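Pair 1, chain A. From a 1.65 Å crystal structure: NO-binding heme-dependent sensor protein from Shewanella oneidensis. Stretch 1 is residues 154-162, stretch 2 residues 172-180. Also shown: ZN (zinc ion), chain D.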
# COMPACT_ATOMS: atom_id res chain seq x y z
N GLN A 154 17.35 -3.59 1.96
CA GLN A 154 18.29 -3.31 3.04
C GLN A 154 18.75 -1.86 3.02
O GLN A 154 19.88 -1.54 3.39
CB GLN A 154 19.51 -4.24 2.94
CG GLN A 154 19.17 -5.71 2.88
CD GLN A 154 18.58 -6.23 4.18
OE1 GLN A 154 18.54 -5.52 5.18
NE2 GLN A 154 18.12 -7.48 4.16
N GLN A 155 17.85 -0.98 2.57
CA GLN A 155 18.15 0.44 2.44
C GLN A 155 17.44 1.23 3.53
O GLN A 155 16.24 1.08 3.72
CB GLN A 155 17.72 0.94 1.05
CG GLN A 155 17.95 2.42 0.81
CD GLN A 155 19.42 2.79 0.83
OE1 GLN A 155 20.15 2.51 -0.11
NE2 GLN A 155 19.85 3.40 1.93
N LYS A 156 18.17 2.07 4.25
CA LYS A 156 17.56 2.95 5.24
C LYS A 156 17.06 4.21 4.56
O LYS A 156 17.76 4.78 3.72
CB LYS A 156 18.54 3.30 6.36
CG LYS A 156 17.91 4.13 7.47
CD LYS A 156 18.93 4.53 8.52
CE LYS A 156 18.27 5.30 9.66
NZ LYS A 156 17.45 6.45 9.17
N ILE A 157 15.85 4.65 4.90
CA ILE A 157 15.28 5.86 4.32
C ILE A 157 14.58 6.73 5.35
O ILE A 157 14.26 6.29 6.46
CB ILE A 157 14.26 5.52 3.20
CG1 ILE A 157 13.05 4.76 3.75
CG2 ILE A 157 14.94 4.72 2.10
CD1 ILE A 157 11.87 4.72 2.79
N GLN A 158 14.37 7.99 4.97
CA GLN A 158 13.55 8.92 5.73
C GLN A 158 12.56 9.52 4.74
O GLN A 158 12.90 9.74 3.58
CB GLN A 158 14.42 10.01 6.38
CG GLN A 158 14.07 10.31 7.82
CD GLN A 158 15.08 11.25 8.47
OE1 GLN A 158 15.80 11.98 7.78
NE2 GLN A 158 15.14 11.22 9.79
N ILE A 159 11.33 9.77 5.19
CA ILE A 159 10.30 10.33 4.31
C ILE A 159 9.71 11.60 4.91
O ILE A 159 9.25 11.62 6.05
CB ILE A 159 9.16 9.32 4.04
CG1 ILE A 159 9.74 8.08 3.35
CG2 ILE A 159 8.06 9.96 3.17
CD1 ILE A 159 8.71 7.02 2.98
N SER A 160 9.73 12.66 4.10
CA SER A 160 9.02 13.90 4.42
C SER A 160 7.75 13.94 3.59
O SER A 160 7.77 13.76 2.38
CB SER A 160 9.89 15.12 4.14
OG SER A 160 11.06 15.11 4.94
N HIS A 161 6.64 14.19 4.27
CA HIS A 161 5.31 14.11 3.67
C HIS A 161 4.60 15.43 3.99
O HIS A 161 3.61 15.45 4.72
CB HIS A 161 4.58 12.89 4.23
CG HIS A 161 3.27 12.58 3.57
ND1 HIS A 161 2.68 11.34 3.67
CD2 HIS A 161 2.42 13.35 2.85
CE1 HIS A 161 1.53 11.35 3.02
NE2 HIS A 161 1.34 12.56 2.52
N ASP A 162 5.13 16.52 3.44
CA ASP A 162 4.76 17.87 3.88
C ASP A 162 3.65 18.52 3.06
O ASP A 162 3.14 19.58 3.43
CB ASP A 162 6.00 18.78 3.86
CG ASP A 162 7.06 18.34 4.86
OD1 ASP A 162 6.70 17.79 5.92
OD2 ASP A 162 8.26 18.56 4.58
N CYS A 172 -0.32 14.46 -2.68
CA CYS A 172 0.70 14.37 -1.64
C CYS A 172 2.07 14.42 -2.28
O CYS A 172 2.25 14.00 -3.42
CB CYS A 172 0.57 13.08 -0.83
SG CYS A 172 -1.05 12.81 -0.12
N MET A 173 3.04 14.94 -1.53
CA MET A 173 4.43 14.97 -1.95
C MET A 173 5.27 14.27 -0.89
O MET A 173 5.39 14.76 0.23
CB MET A 173 4.91 16.40 -2.16
CG MET A 173 6.30 16.51 -2.76
SD MET A 173 6.48 15.61 -4.32
CE MET A 173 5.17 16.35 -5.28
N LEU A 174 5.82 13.12 -1.26
CA LEU A 174 6.67 12.35 -0.37
C LEU A 174 8.12 12.47 -0.82
O LEU A 174 8.49 11.96 -1.88
CB LEU A 174 6.24 10.88 -0.35
CG LEU A 174 4.98 10.55 0.46
CD1 LEU A 174 3.74 11.17 -0.15
CD2 LEU A 174 4.81 9.04 0.59
N ILE A 175 8.92 13.17 -0.03
CA ILE A 175 10.34 13.31 -0.31
C ILE A 175 11.09 12.20 0.42
O ILE A 175 11.06 12.12 1.65
CB ILE A 175 10.88 14.68 0.13
CG1 ILE A 175 10.06 15.81 -0.49
CG2 ILE A 175 12.36 14.82 -0.24
CD1 ILE A 175 9.96 15.76 -2.01
N ILE A 176 11.75 11.36 -0.36
CA ILE A 176 12.48 10.22 0.17
C ILE A 176 13.98 10.51 0.16
O ILE A 176 14.56 10.79 -0.90
CB ILE A 176 12.20 8.94 -0.63
CG1 ILE A 176 10.69 8.72 -0.78
CG2 ILE A 176 12.84 7.73 0.03
CD1 ILE A 176 10.32 7.86 -1.96
N GLU A 177 14.60 10.44 1.33
CA GLU A 177 16.04 10.58 1.46
C GLU A 177 16.66 9.24 1.84
O GLU A 177 16.32 8.66 2.87
CB GLU A 177 16.40 11.64 2.50
CG GLU A 177 17.89 11.90 2.63
CD GLU A 177 18.21 13.01 3.60
OE1 GLU A 177 18.52 14.13 3.15
OE2 GLU A 177 18.16 12.76 4.83
N LEU A 178 17.56 8.75 0.99
CA LEU A 178 18.31 7.55 1.30
C LEU A 178 19.46 7.89 2.24
O LEU A 178 20.16 8.89 2.04
CB LEU A 178 18.85 6.89 0.03
CG LEU A 178 17.85 6.09 -0.81
CD1 LEU A 178 16.84 6.99 -1.50
CD2 LEU A 178 18.59 5.23 -1.83
N GLN A 179 19.64 7.07 3.27
CA GLN A 179 20.68 7.30 4.26
C GLN A 179 21.51 6.04 4.46
O GLN A 179 21.24 5.01 3.84
CB GLN A 179 20.06 7.76 5.58
CG GLN A 179 19.23 9.02 5.45
CD GLN A 179 18.60 9.45 6.76
OE1 GLN A 179 18.49 8.66 7.70
NE2 GLN A 179 18.17 10.71 6.83
N ASN A 180 22.51 6.12 5.33
CA ASN A 180 23.43 5.01 5.56
C ASN A 180 23.08 4.23 6.83
O ASN A 180 22.43 4.76 7.74
CB ASN A 180 24.87 5.53 5.65
CG ASN A 180 25.17 6.58 4.61
OD1 ASN A 180 25.42 6.26 3.44
ND2 ASN A 180 25.15 7.84 5.02
ZN ZN D . -0.74 12.44 2.14
O HOH W 1 21.05 2.03 3.82
O HOH W 2 13.17 13.44 3.99
O HOH W 3 7.04 16.56 1.35

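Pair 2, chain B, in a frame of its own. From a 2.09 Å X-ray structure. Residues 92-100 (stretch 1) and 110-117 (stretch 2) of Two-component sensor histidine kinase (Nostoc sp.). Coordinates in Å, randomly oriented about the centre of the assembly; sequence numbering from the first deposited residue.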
# COMPACT_ATOMS: atom_id res chain seq x y z
N ILE B 92 -12.94 1.42 21.82
CA ILE B 92 -13.10 0.03 21.44
C ILE B 92 -13.95 0.01 20.17
O ILE B 92 -15.05 0.54 20.14
CB ILE B 92 -13.85 -0.77 22.51
CG1 ILE B 92 -13.18 -0.61 23.88
CG2 ILE B 92 -13.94 -2.24 22.11
CD1 ILE B 92 -11.88 -1.34 24.04
N PHE B 93 -13.43 -0.61 19.11
CA PHE B 93 -14.17 -0.64 17.85
C PHE B 93 -13.95 -1.96 17.10
O PHE B 93 -12.90 -2.59 17.22
CB PHE B 93 -13.79 0.56 16.98
CG PHE B 93 -12.30 0.73 16.77
CD1 PHE B 93 -11.51 1.32 17.75
CD2 PHE B 93 -11.69 0.30 15.59
CE1 PHE B 93 -10.15 1.48 17.57
CE2 PHE B 93 -10.33 0.46 15.40
CZ PHE B 93 -9.55 1.05 16.38
N LEU B 94 -14.96 -2.37 16.34
CA LEU B 94 -14.86 -3.56 15.52
C LEU B 94 -14.07 -3.27 14.24
O LEU B 94 -14.26 -2.22 13.62
CB LEU B 94 -16.25 -4.05 15.15
CG LEU B 94 -16.34 -5.43 14.50
CD1 LEU B 94 -15.86 -6.51 15.45
CD2 LEU B 94 -17.78 -5.67 14.07
N VAL B 95 -13.19 -4.19 13.87
CA VAL B 95 -12.46 -4.13 12.61
C VAL B 95 -12.52 -5.47 11.89
O VAL B 95 -12.91 -6.49 12.47
CB VAL B 95 -10.97 -3.76 12.82
CG1 VAL B 95 -10.84 -2.45 13.57
CG2 VAL B 95 -10.26 -4.87 13.59
N GLU B 96 -12.12 -5.46 10.62
CA GLU B 96 -11.98 -6.66 9.82
C GLU B 96 -10.53 -6.72 9.36
O GLU B 96 -10.06 -5.82 8.66
CB GLU B 96 -12.94 -6.61 8.63
CG GLU B 96 -12.74 -7.69 7.59
CD GLU B 96 -13.74 -7.58 6.45
OE1 GLU B 96 -13.39 -7.02 5.39
OE2 GLU B 96 -14.89 -8.05 6.59
N MSE B 97 -9.81 -7.75 9.79
CA MSE B 97 -8.41 -7.93 9.43
C MSE B 97 -8.29 -8.95 8.32
O MSE B 97 -8.92 -10.00 8.39
CB MSE B 97 -7.61 -8.48 10.62
CG MSE B 97 -7.35 -7.56 11.75
SE MSE B 97 -6.43 -8.56 13.21
CE MSE B 97 -4.66 -8.72 12.47
N SER B 98 -7.47 -8.64 7.32
CA SER B 98 -7.08 -9.61 6.30
C SER B 98 -5.58 -9.89 6.42
O SER B 98 -4.77 -8.97 6.40
CB SER B 98 -7.39 -9.09 4.90
OG SER B 98 -8.79 -9.09 4.67
N LEU B 99 -5.22 -11.15 6.59
CA LEU B 99 -3.84 -11.52 6.78
C LEU B 99 -3.35 -12.35 5.61
O LEU B 99 -4.08 -13.20 5.11
CB LEU B 99 -3.68 -12.38 8.01
CG LEU B 99 -4.05 -11.75 9.34
CD1 LEU B 99 -5.52 -12.01 9.65
CD2 LEU B 99 -3.15 -12.35 10.39
N THR B 100 -2.11 -12.09 5.21
CA THR B 100 -1.37 -12.92 4.29
C THR B 100 -0.02 -13.24 4.93
O THR B 100 0.69 -12.33 5.32
CB THR B 100 -1.10 -12.19 2.98
OG1 THR B 100 -2.33 -11.68 2.46
CG2 THR B 100 -0.46 -13.12 1.97
N SER B 110 3.49 -11.52 8.58
CA SER B 110 2.24 -11.39 7.88
C SER B 110 2.01 -9.95 7.48
O SER B 110 2.45 -9.04 8.16
CB SER B 110 1.07 -11.92 8.73
OG SER B 110 1.01 -11.25 9.96
N CYS B 111 1.40 -9.79 6.32
CA CYS B 111 0.85 -8.53 5.89
C CYS B 111 -0.58 -8.50 6.34
O CYS B 111 -1.33 -9.46 6.14
CB CYS B 111 0.92 -8.42 4.36
SG CYS B 111 2.60 -8.29 3.74
N VAL B 112 -0.98 -7.39 6.93
CA VAL B 112 -2.30 -7.27 7.49
C VAL B 112 -2.95 -6.01 6.94
O VAL B 112 -2.34 -4.94 6.97
CB VAL B 112 -2.22 -7.19 9.03
CG1 VAL B 112 -3.59 -7.04 9.64
CG2 VAL B 112 -1.53 -8.43 9.56
N PHE B 113 -4.16 -6.14 6.41
CA PHE B 113 -4.97 -4.98 6.05
C PHE B 113 -6.20 -4.93 6.96
O PHE B 113 -6.87 -5.94 7.17
CB PHE B 113 -5.37 -5.05 4.59
CG PHE B 113 -4.19 -5.01 3.67
CD1 PHE B 113 -3.55 -6.18 3.31
CD2 PHE B 113 -3.71 -3.80 3.20
CE1 PHE B 113 -2.45 -6.14 2.47
CE2 PHE B 113 -2.61 -3.76 2.36
CZ PHE B 113 -1.98 -4.93 2.00
N VAL B 114 -6.49 -3.75 7.49
CA VAL B 114 -7.54 -3.61 8.50
C VAL B 114 -8.55 -2.54 8.10
O VAL B 114 -8.19 -1.39 7.84
CB VAL B 114 -6.93 -3.28 9.86
CG1 VAL B 114 -7.99 -3.34 10.97
CG2 VAL B 114 -5.81 -4.26 10.14
N ARG B 115 -9.81 -2.94 8.03
CA ARG B 115 -10.90 -2.04 7.73
C ARG B 115 -11.66 -1.78 9.01
O ARG B 115 -12.02 -2.71 9.72
CB ARG B 115 -11.85 -2.65 6.70
CG ARG B 115 -11.33 -2.67 5.28
CD ARG B 115 -12.26 -3.43 4.35
NE ARG B 115 -11.90 -4.84 4.23
CZ ARG B 115 -12.44 -5.69 3.36
NH1 ARG B 115 -12.04 -6.95 3.33
NH2 ARG B 115 -13.38 -5.27 2.53
N GLU B 116 -11.91 -0.52 9.30
CA GLU B 116 -12.70 -0.18 10.46
C GLU B 116 -14.16 -0.47 10.12
O GLU B 116 -14.73 0.15 9.23
CB GLU B 116 -12.51 1.30 10.82
CG GLU B 116 -12.84 1.63 12.26
CD GLU B 116 -12.21 2.94 12.73
OE1 GLU B 116 -11.51 3.60 11.93
OE2 GLU B 116 -12.41 3.28 13.91
N LYS B 117 -14.73 -1.45 10.81
CA LYS B 117 -16.15 -1.77 10.66
C LYS B 117 -16.97 -1.07 11.74
O LYS B 117 -18.19 -0.91 11.60
CB LYS B 117 -16.36 -3.28 10.73
CG LYS B 117 -15.71 -4.06 9.59
CD LYS B 117 -16.02 -3.42 8.23
CE LYS B 117 -15.56 -4.30 7.06
NZ LYS B 117 -15.84 -3.69 5.72

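Both pairs are two neighbouring antiparallel strands of one chain. The angle between strand directions is 157° in pair 1 and 162° in pair 2. The central backbones superpose with an RMSD of 0.4 Å, and the buried areas are similar, 768 and 793 Å².

The register is the same. Gln A158 pairs with Glu A177 as Glu B96 pairs with Arg B115. Ser A160 pairs with Ile A175 as Ser B98 pairs with Phe B113. Each of these is a hydrogen-bonded pair closed by two backbone bonds. In pair 1, Ser A160 N to Ile A175 O is 2.8 Å and Ile A175 N to Ser A160 O is 2.7 Å. In pair 2, Ser B98 N to Phe B113 O is 2.8 Å and Phe B113 N to Ser B98 O is 2.9 Å. The two serines match almost exactly, with side-chain centres 0.2 Å apart.

One face is mainly apolar in both. In pair 1 it carries Ile A157, Ile A159, Leu A174, Ile A176 and Leu A178. Ile A157 CB lies 4.1 Å from Ile A176 CG2, and Ile A159 CG2 lies 4.1 Å from Leu A174 CB. In pair 2 the matching positions are Val B95, Met B97, Val B112, Val B114 and Glu B116. Met B97 is selenomethionine. Its long side chain brings CE to 3.5 Å from Val B112 CG1. Val B95 CB is also 3.5 Å from Val B114 CG1.

His A161 and Leu B99 match on this face but do different work. His A161 NE2 binds the zinc ion ZN at 2.1 Å, and Cys A172 SG binds ZN at 2.3 Å. Two further ligands come from elsewhere in the structure. Leu A174 CD1 sits over the imidazole face, 3.8 Å from the ring centroid of His A161. In pair 2, Leu B99 makes an ordinary apolar contact, CG to Val B112 CG2 at 4.2 Å. Ser B110 is the counterpart of Cys A172, though less closely superposed.

The other face carries polar links. In pair 1, Lys A156 NZ donates to Gln A179 OE1 at 2.9 Å. Gln A179 NE2 donates to Glu A177 OE2 at 2.9 Å and makes a weak bond to Gln A158 OE1, also at 2.9 Å. Gln A179 thus joins both strands. At the positions of Gln A158 and Glu A177, pair 2 has a salt bridge: Glu B96 OE1 to Arg B115 NH1 at 2.5 Å, although crowding makes the position of this oxygen less certain.

Leu B94 matches Lys A156 in the superposition; its CG is 4.3 Å from Lys B117 CB.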